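Local structure of 6-phosphogluconolactonase (Leishmania braziliensis, 3CSS) at residues L41-G46 and I158-F163; A170-D175 and L240-F245; V186-P191 and K198-T203. The protein probably hydrolyses 6-phosphogluconolactone to 6-phosphogluconate, the second step of the oxidative pentose phosphate pathway. All coordinates share one frame; numbering follows the deposited sequence. Where two conformers were deposited one is given.

Contacts 1 and 3 lie on one mixed beta-sheet, at its middle and at one edge, and contact 2 is a loop contact that touches both. Contact 1 pairs two parallel central strands, its centre about 3 Å from the centre of the chain, whereas contact 3 is the antiparallel hairpin that ends the sheet, about 15 Å from contact 1 between centres. Segment 170-175 of contact 2 connects with each: Leu161 CD2 packs 4.1 Å from Ala170 N, and on the hairpin side Ser171 O lies 2.6 Å from Ser189 OG and Ser171 N 3.1 Å from Thr203 OG1, two probable hydrogen bonds. Contacts 1 and 3 do not touch, their nearest atoms being about 7 Å apart.

Contact 1: residues L41-G46 and I158-F163; sequences LALSGG and IVLLGF
Leu41 and Leu160 close the dense half of this contact on the face they share with Ile158. With CG anti to the backbone N (chi1 178°), Leu41 carries CD1 across to the neighbouring strand, where it sits 3.6 Å from CG2 of Ile158 and 3.9 Å from CG of Leu160. The backbones beneath run parallel, 15° apart in direction, and Ala42 bonds in both directions: its N donates to Ile158 O at 2.9 Å, and its O accepts from Leu160 N at the same length. On the opposite face Ala42 CB meets Val159 CG1 more loosely, at 4.2 Å.

Past Leu43 the strand pairing gives way to water. One water lies 2.6 Å from Leu160 O and close to Leu43 O, where the bond is weak; it has more acceptors around it than protons to give. Another hydrogen-bonds Ser44 OG at 2.7 Å and donates weakly to Leu161 O. Ser44 still touches the partner strand through CB, 3.4 Å from Leu160 O.

Such parallel pairing of central strands belongs to the Rossmann-like alpha/beta core of this family. Strand 69-77 flanks Leu41 and Leu43 by backbone bonds, strand 214-219 adjoins Leu160 and Leu161, and helix 50-59 packs Leu52 and Tyr53 onto Leu160.

Contact 2: residues A170-D175 and L240-F245; sequences ASIFPD and LPVSRF
Ile172 and Val242 face each other between a segment without regular structure, 170-175, and a loop running into a 3-10 segment, 240-245. The contact is mainly apolar, with one methyl set against a carbonyl oxygen and no hydrogen bond passing between the segments. The CA-CB bonds of Ile172, Val242 and Phe245 all point at the opposing chain, but each side chain is used differently.

Ile172 uses both of its branches. The longer, with CG1 anti to the carbonyl carbon (chi1 -60°) and chi2 at 165°, carries CD1 to the tip of the Phe245 ring, 3.6 Å from CZ and 3.9 Å from CE2. The two side chains lie at a slant, and the methyl approaches the ring obliquely. The shorter branch, CG2, stands 4.4 Å from Val242 CG2, a looser methyl-to-methyl approach.

Val242 presents its other methyl to backbone and proline. CG1, set between the backbone N and the carbonyl carbon (chi1 72°), comes within 3.4 Å of Ile172 O and meets Pro174 CD at 4.2 Å. The bond from CA to CB of Phe173, by contrast, points away, and its ring stacks with His168.

The contact thus ties the loop after strand 158-162 to the loop between helix 225-232 and strand 252-257, about 12 Å from the chain's centre to its own. Lys206 and Ile209 of helix 206-211 touch both Ile172 and Phe245, while helix 225-232 packs against Pro241 and Ser243, and Thr203 of strand 201-204 lies against Ile172.

Contact 3: residues V186-P191 and K198-T203; sequences VSVSFP and KVWRVT
Strands 186-189 and 201-203 run antiparallel, 147° apart in direction, with Ser187-Thr203 and Ser189-Arg201 as hydrogen-bonded pairs (Ser187 N to Thr203 O and Arg201 N to Ser189 O both 2.8 Å, Ser189 N to Arg201 O a longer 3.3 Å) around the non-hydrogen-bonded pair Val188-Val202. This is the beta hairpin of strands 186-189 and 201-204, and 186-189 is an outermost strand of the mixed sheet.

Beyond the strands, Phe190 and Trp200 form an edge-to-face pair, ring planes at 65°. The Phe190 edge leads with CD1, 3.4 Å from Trp200 CD1, over the indole's five-membered ring; its CB lies 4.1 Å from the centroid of the six-membered ring, a CH-pi contact. Anti placement of CG relative to the backbone N (chi1 -161°) directs the phenyl ring there. The indole NE1 bonds to Asp118 O. Pro191 CD lies over a face of the Phe190 ring and 3.2 Å from Val199 O. Pro191 crosses the Arg201 side chain at about a right angle, its CG 3.9 Å from NH2.

A water links Pro191 O to Lys198 NZ, which also bonds Met195 O and Pro193 O. Arg201 NE donates to Val199 O at 3.0 Å, nearly in the guanidinium plane, NH2 bonds Pro197 O and NH1 bonds Ser171 OG; these three partners probably fix the rotation of the buried guanidinium.

Contact 1: residues L41-G46 and I158-F163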
loop_
_atom_site.group_PDB
_atom_site.type_symbol
_atom_site.label_atom_id
_atom_site.label_comp_id
_atom_site.label_asym_id
_atom_site.label_seq_id
_atom_site.Cartn_x
_atom_site.Cartn_y
_atom_site.Cartn_z
ATOM N N LEU A 41 -0.661 -6.900 7.488
ATOM C CA LEU A 41 -0.059 -5.598 7.144
ATOM C C LEU A 41 0.294 -5.595 5.661
ATOM O O LEU A 41 1.047 -6.459 5.219
ATOM C CB LEU A 41 1.205 -5.361 7.994
ATOM C CG LEU A 41 2.033 -4.076 7.771
ATOM C CD1 LEU A 41 1.189 -2.844 8.004
ATOM C CD2 LEU A 41 3.313 -4.069 8.653
ATOM N N ALA A 42 -0.228 -4.623 4.912
ATOM C CA ALA A 42 0.159 -4.428 3.521
ATOM C C ALA A 42 1.210 -3.331 3.458
ATOM O O ALA A 42 0.953 -2.157 3.823
ATOM C CB ALA A 42 -1.045 -4.048 2.657
ATOM N N LEU A 43 2.383 -3.714 2.988
ATOM C CA LEU A 43 3.529 -2.838 2.888
ATOM C C LEU A 43 3.432 -1.942 1.694
ATOM O O LEU A 43 2.945 -2.360 0.626
ATOM C CB LEU A 43 4.797 -3.681 2.756
ATOM C CG LEU A 43 5.108 -4.602 3.917
ATOM C CD1 LEU A 43 6.321 -5.428 3.568
ATOM C CD2 LEU A 43 5.281 -3.816 5.218
ATOM N N SER A 44 3.843 -0.682 1.872
ATOM C CA SER A 44 4.025 0.244 0.759
ATOM C C SER A 44 5.464 0.238 0.275
ATOM O O SER A 44 6.364 -0.294 0.913
ATOM C CB SER A 44 3.630 1.656 1.149
ATOM O OG SER A 44 4.372 2.023 2.288
ATOM N N GLY A 45 5.670 0.846 -0.877
ATOM C CA GLY A 45 6.959 0.845 -1.495
ATOM C C GLY A 45 7.480 2.232 -1.745
ATOM O O GLY A 45 7.175 3.183 -1.018
ATOM N N GLY A 46 8.253 2.357 -2.820
ATOM C CA GLY A 46 8.994 3.587 -3.030
ATOM C C GLY A 46 10.035 3.625 -1.931
ATOM O O GLY A 46 10.505 2.558 -1.516
ATOM N N ILE A 158 -4.004 -3.366 8.471
ATOM C CA ILE A 158 -3.322 -2.099 8.217
ATOM C C ILE A 158 -2.763 -2.083 6.808
ATOM O O ILE A 158 -1.952 -2.939 6.453
ATOM C CB ILE A 158 -2.144 -1.856 9.202
ATOM C CG1 ILE A 158 -2.646 -1.857 10.642
ATOM C CG2 ILE A 158 -1.387 -0.536 8.830
ATOM C CD1 ILE A 158 -1.543 -1.843 11.666
ATOM N N VAL A 159 -3.213 -1.108 6.019
ATOM C CA VAL A 159 -2.645 -0.818 4.704
ATOM C C VAL A 159 -1.784 0.432 4.811
ATOM O O VAL A 159 -2.285 1.523 5.105
ATOM C CB VAL A 159 -3.722 -0.639 3.586
ATOM C CG1 VAL A 159 -3.037 -0.323 2.235
ATOM C CG2 VAL A 159 -4.650 -1.872 3.482
ATOM N N LEU A 160 -0.489 0.279 4.560
ATOM C CA LEU A 160 0.395 1.404 4.472
ATOM C C LEU A 160 0.356 1.911 3.031
ATOM O O LEU A 160 0.361 1.097 2.096
ATOM C CB LEU A 160 1.818 0.992 4.814
ATOM C CG LEU A 160 2.058 0.488 6.230
ATOM C CD1 LEU A 160 3.518 0.020 6.334
ATOM C CD2 LEU A 160 1.772 1.610 7.215
ATOM N N LEU A 161 0.358 3.235 2.860
ATOM C CA LEU A 161 0.289 3.855 1.547
ATOM C C LEU A 161 1.195 5.071 1.479
ATOM O O LEU A 161 1.593 5.622 2.498
ATOM C CB LEU A 161 -1.155 4.296 1.222
ATOM C CG LEU A 161 -2.235 3.234 1.054
ATOM C CD1 LEU A 161 -3.555 3.981 0.881
ATOM C CD2 LEU A 161 -1.941 2.323 -0.134
ATOM N N GLY A 162 1.542 5.455 0.258
ATOM C CA GLY A 162 2.108 6.746 -0.015
ATOM C C GLY A 162 1.298 7.508 -1.029
ATOM O O GLY A 162 0.334 6.982 -1.586
ATOM N N PHE A 163 1.719 8.733 -1.301
ATOM C CA PHE A 163 1.146 9.532 -2.383
ATOM C C PHE A 163 2.249 9.876 -3.360
ATOM O O PHE A 163 3.340 10.279 -2.945
ATOM C CB PHE A 163 0.580 10.861 -1.874
ATOM C CG PHE A 163 -0.730 10.774 -1.118
ATOM C CD1 PHE A 163 -1.699 9.810 -1.399
ATOM C CD2 PHE A 163 -1.011 11.722 -0.167
ATOM C CE1 PHE A 163 -2.909 9.826 -0.692
ATOM C CE2 PHE A 163 -2.193 11.746 0.519
ATOM C CZ PHE A 163 -3.147 10.809 0.248
HETATM O O HOH W 1 0.300 -1.084 0.634
HETATM O O HOH W 2 4.327 4.758 2.563
#

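Contact 2: residues A170-D175 and L240-F245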
loop_
_atom_site.group_PDB
_atom_site.type_symbol
_atom_site.label_atom_id
_atom_site.label_comp_id
_atom_site.label_asym_id
_atom_site.label_seq_id
_atom_site.Cartn_x
_atom_site.Cartn_y
_atom_site.Cartn_z
ATOM N N ALA A 170 -0.642 3.481 -3.840
ATOM C CA ALA A 170 -0.338 2.099 -4.229
ATOM C C ALA A 170 0.185 2.117 -5.677
ATOM O O ALA A 170 1.051 2.928 -5.970
ATOM C CB ALA A 170 -1.582 1.212 -4.062
ATOM N N SER A 171 -0.292 1.248 -6.567
ATOM C CA SER A 171 -0.057 1.461 -8.029
ATOM C C SER A 171 -1.391 1.709 -8.744
ATOM O O SER A 171 -1.636 1.230 -9.862
ATOM C CB SER A 171 0.757 0.333 -8.665
ATOM O OG SER A 171 2.132 0.469 -8.326
ATOM N N ILE A 172 -2.242 2.497 -8.073
ATOM C CA ILE A 172 -3.521 2.911 -8.625
ATOM C C ILE A 172 -3.261 4.279 -9.278
ATOM O O ILE A 172 -3.356 5.335 -8.612
ATOM C CB ILE A 172 -4.620 2.984 -7.524
ATOM C CG1 ILE A 172 -4.806 1.592 -6.885
ATOM C CG2 ILE A 172 -5.936 3.481 -8.148
ATOM C CD1 ILE A 172 -5.575 1.569 -5.549
ATOM N N PHE A 173 -2.835 4.235 -10.542
ATOM C CA PHE A 173 -2.424 5.431 -11.290
ATOM C C PHE A 173 -3.596 6.064 -12.032
ATOM O O PHE A 173 -4.521 5.363 -12.440
ATOM C CB PHE A 173 -1.309 5.102 -12.295
ATOM C CG PHE A 173 0.032 4.853 -11.653
ATOM C CD1 PHE A 173 0.849 5.910 -11.258
ATOM C CD2 PHE A 173 0.473 3.565 -11.418
ATOM C CE1 PHE A 173 2.072 5.684 -10.666
ATOM C CE2 PHE A 173 1.690 3.333 -10.819
ATOM C CZ PHE A 173 2.487 4.390 -10.433
ATOM N N PRO A 174 -3.521 7.389 -12.258
ATOM C CA PRO A 174 -4.497 8.027 -13.147
ATOM C C PRO A 174 -4.550 7.337 -14.508
ATOM O O PRO A 174 -3.511 6.963 -15.057
ATOM C CB PRO A 174 -3.970 9.466 -13.296
ATOM C CG PRO A 174 -3.001 9.676 -12.239
ATOM C CD PRO A 174 -2.529 8.337 -11.737
ATOM N N ASP A 175 -5.763 7.134 -15.005
ATOM C CA ASP A 175 -6.023 6.561 -16.329
ATOM C C ASP A 175 -5.360 5.184 -16.565
ATOM O O ASP A 175 -4.988 4.829 -17.704
ATOM C CB ASP A 175 -5.664 7.592 -17.415
ATOM C CG ASP A 175 -6.368 8.928 -17.201
ATOM O OD1 ASP A 175 -7.607 8.985 -17.282
ATOM O OD2 ASP A 175 -5.680 9.937 -16.895
ATOM N N LEU A 240 -8.102 17.147 -9.073
ATOM C CA LEU A 240 -8.688 16.086 -8.239
ATOM C C LEU A 240 -7.842 14.813 -8.357
ATOM O O LEU A 240 -7.721 14.231 -9.457
ATOM C CB LEU A 240 -10.149 15.851 -8.647
ATOM C CG LEU A 240 -10.988 14.923 -7.747
ATOM C CD1 LEU A 240 -12.470 15.264 -7.848
ATOM C CD2 LEU A 240 -10.748 13.449 -8.082
ATOM N N PRO A 241 -7.221 14.386 -7.235
ATOM C CA PRO A 241 -6.314 13.225 -7.300
ATOM C C PRO A 241 -7.069 11.911 -7.318
ATOM O O PRO A 241 -8.122 11.805 -6.689
ATOM C CB PRO A 241 -5.506 13.341 -5.993
ATOM C CG PRO A 241 -6.449 13.968 -5.035
ATOM C CD PRO A 241 -7.292 14.954 -5.869
ATOM N N VAL A 242 -6.535 10.910 -8.018
ATOM C CA VAL A 242 -7.173 9.613 -8.065
ATOM C C VAL A 242 -7.319 9.040 -6.628
ATOM O O VAL A 242 -8.315 8.351 -6.321
ATOM C CB VAL A 242 -6.435 8.648 -9.035
ATOM C CG1 VAL A 242 -5.133 8.229 -8.431
ATOM C CG2 VAL A 242 -7.325 7.456 -9.415
ATOM N N SER A 243 -6.408 9.443 -5.729
ATOM C CA SER A 243 -6.451 8.960 -4.343
ATOM C C SER A 243 -7.615 9.504 -3.484
ATOM O O SER A 243 -7.798 9.070 -2.340
ATOM C CB SER A 243 -5.101 9.200 -3.664
ATOM O OG SER A 243 -4.778 10.571 -3.711
ATOM N N ARG A 244 -8.447 10.395 -4.044
ATOM C CA ARG A 244 -9.690 10.794 -3.388
ATOM C C ARG A 244 -10.604 9.595 -3.077
ATOM O O ARG A 244 -11.478 9.708 -2.208
ATOM C CB ARG A 244 -10.423 11.861 -4.196
ATOM C CG ARG A 244 -11.580 12.507 -3.458
ATOM C CD ARG A 244 -12.232 13.654 -4.226
ATOM N NE ARG A 244 -13.454 14.114 -3.539
ATOM C CZ ARG A 244 -13.500 14.971 -2.527
ATOM N NH1 ARG A 244 -12.410 15.519 -2.031
ATOM N NH2 ARG A 244 -14.673 15.305 -2.008
ATOM N N PHE A 245 -10.407 8.434 -3.724
ATOM C CA PHE A 245 -11.190 7.242 -3.341
ATOM C C PHE A 245 -11.026 6.867 -1.860
ATOM O O PHE A 245 -11.873 6.156 -1.284
ATOM C CB PHE A 245 -10.886 6.031 -4.246
ATOM C CG PHE A 245 -9.592 5.329 -3.939
ATOM C CD1 PHE A 245 -9.523 4.364 -2.933
ATOM C CD2 PHE A 245 -8.431 5.609 -4.677
ATOM C CE1 PHE A 245 -8.314 3.727 -2.647
ATOM C CE2 PHE A 245 -7.233 4.946 -4.413
ATOM C CZ PHE A 245 -7.180 4.015 -3.393
#

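Contact 3: residues V186-P191 and K198-T203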
loop_
_atom_site.group_PDB
_atom_site.type_symbol
_atom_site.label_atom_id
_atom_site.label_comp_id
_atom_site.label_asym_id
_atom_site.label_seq_id
_atom_site.Cartn_x
_atom_site.Cartn_y
_atom_site.Cartn_z
ATOM N N VAL A 186 -6.707 -7.909 -6.951
ATOM C CA VAL A 186 -5.443 -7.367 -7.443
ATOM C C VAL A 186 -5.651 -6.893 -8.876
ATOM O O VAL A 186 -6.143 -7.649 -9.730
ATOM C CB VAL A 186 -4.295 -8.429 -7.412
ATOM C CG1 VAL A 186 -2.980 -7.826 -7.840
ATOM C CG2 VAL A 186 -4.179 -9.060 -6.048
ATOM N N SER A 187 -5.292 -5.640 -9.133
ATOM C CA SER A 187 -5.428 -5.057 -10.455
ATOM C C SER A 187 -4.037 -4.694 -10.990
ATOM O O SER A 187 -3.019 -5.060 -10.401
ATOM C CB SER A 187 -6.323 -3.827 -10.375
ATOM O OG SER A 187 -6.705 -3.356 -11.661
ATOM N N VAL A 188 -4.013 -3.988 -12.113
ATOM C CA VAL A 188 -2.791 -3.718 -12.846
ATOM C C VAL A 188 -2.729 -2.268 -13.322
ATOM O O VAL A 188 -3.758 -1.605 -13.487
ATOM C CB VAL A 188 -2.685 -4.674 -14.060
ATOM C CG1 VAL A 188 -2.689 -6.120 -13.566
ATOM C CG2 VAL A 188 -3.803 -4.433 -15.070
ATOM N N SER A 189 -1.520 -1.788 -13.574
ATOM C CA SER A 189 -1.333 -0.445 -14.088
ATOM C C SER A 189 0.058 -0.263 -14.629
ATOM O O SER A 189 0.964 -1.001 -14.262
ATOM C CB SER A 189 -1.498 0.556 -12.960
ATOM O OG SER A 189 -0.491 0.330 -11.992
ATOM N N PHE A 190 0.200 0.743 -15.479
ATOM C CA PHE A 190 1.502 1.291 -15.854
ATOM C C PHE A 190 1.575 2.705 -15.241
ATOM O O PHE A 190 0.556 3.420 -15.156
ATOM C CB PHE A 190 1.652 1.351 -17.390
ATOM C CG PHE A 190 3.079 1.468 -17.849
ATOM C CD1 PHE A 190 3.861 0.325 -17.959
ATOM C CD2 PHE A 190 3.646 2.707 -18.138
ATOM C CE1 PHE A 190 5.175 0.396 -18.360
ATOM C CE2 PHE A 190 4.966 2.801 -18.539
ATOM C CZ PHE A 190 5.735 1.630 -18.671
ATOM N N PRO A 191 2.762 3.112 -14.776
ATOM C CA PRO A 191 2.845 4.441 -14.182
ATOM C C PRO A 191 2.442 5.577 -15.109
ATOM O O PRO A 191 2.518 5.466 -16.336
ATOM C CB PRO A 191 4.321 4.588 -13.772
ATOM C CG PRO A 191 5.035 3.528 -14.519
ATOM C CD PRO A 191 4.054 2.410 -14.720
ATOM N N LYS A 198 9.497 2.923 -14.976
ATOM C CA LYS A 198 8.601 2.667 -16.095
ATOM C C LYS A 198 8.463 1.157 -16.313
ATOM O O LYS A 198 9.078 0.578 -17.213
ATOM C CB LYS A 198 9.127 3.325 -17.379
ATOM C CG LYS A 198 9.265 4.842 -17.312
ATOM C CD LYS A 198 7.945 5.506 -16.998
ATOM C CE LYS A 198 8.027 7.018 -17.040
ATOM N NZ LYS A 198 6.712 7.614 -16.664
ATOM N N VAL A 199 7.658 0.523 -15.473
ATOM C CA VAL A 199 7.444 -0.912 -15.512
ATOM C C VAL A 199 6.020 -1.172 -15.061
ATOM O O VAL A 199 5.495 -0.447 -14.189
ATOM C CB VAL A 199 8.434 -1.683 -14.572
ATOM C CG1 VAL A 199 8.302 -1.236 -13.128
ATOM C CG2 VAL A 199 8.265 -3.232 -14.704
ATOM N N TRP A 200 5.394 -2.190 -15.651
ATOM C CA TRP A 200 4.052 -2.604 -15.246
ATOM C C TRP A 200 4.010 -2.954 -13.767
ATOM O O TRP A 200 5.033 -3.347 -13.164
ATOM C CB TRP A 200 3.510 -3.765 -16.111
ATOM C CG TRP A 200 2.884 -3.274 -17.366
ATOM C CD1 TRP A 200 3.504 -3.036 -18.556
ATOM C CD2 TRP A 200 1.506 -2.924 -17.554
ATOM N NE1 TRP A 200 2.601 -2.562 -19.470
ATOM C CE2 TRP A 200 1.368 -2.468 -18.875
ATOM C CE3 TRP A 200 0.374 -2.954 -16.727
ATOM C CZ2 TRP A 200 0.149 -2.029 -19.388
ATOM C CZ3 TRP A 200 -0.830 -2.519 -17.234
ATOM C CH2 TRP A 200 -0.938 -2.075 -18.556
ATOM N N ARG A 201 2.821 -2.766 -13.200
ATOM C CA ARG A 201 2.555 -2.957 -11.782
ATOM C C ARG A 201 1.390 -3.905 -11.522
ATOM O O ARG A 201 0.468 -4.050 -12.339
ATOM C CB ARG A 201 2.216 -1.613 -11.078
ATOM C CG ARG A 201 3.070 -0.420 -11.481
ATOM C CD ARG A 201 4.514 -0.596 -11.078
ATOM N NE ARG A 201 5.343 0.571 -11.388
ATOM C CZ ARG A 201 5.476 1.629 -10.591
ATOM N NH1 ARG A 201 4.855 1.688 -9.428
ATOM N NH2 ARG A 201 6.248 2.642 -10.962
ATOM N N VAL A 202 1.424 -4.515 -10.344
ATOM C CA VAL A 202 0.224 -5.049 -9.737
ATOM C C VAL A 202 -0.050 -4.246 -8.472
ATOM O O VAL A 202 0.880 -3.702 -7.845
ATOM C CB VAL A 202 0.316 -6.553 -9.434
ATOM C CG1 VAL A 202 0.443 -7.339 -10.741
ATOM C CG2 VAL A 202 1.468 -6.855 -8.540
ATOM N N THR A 203 -1.329 -4.155 -8.126
ATOM C CA THR A 203 -1.757 -3.375 -6.971
ATOM C C THR A 203 -2.994 -3.994 -6.326
ATOM O O THR A 203 -3.849 -4.535 -7.014
ATOM C CB THR A 203 -2.055 -1.886 -7.375
ATOM O OG1 THR A 203 -2.302 -1.111 -6.197
ATOM C CG2 THR A 203 -3.218 -1.777 -8.363
HETATM O O HOH W 3 4.693 6.396 -18.130
#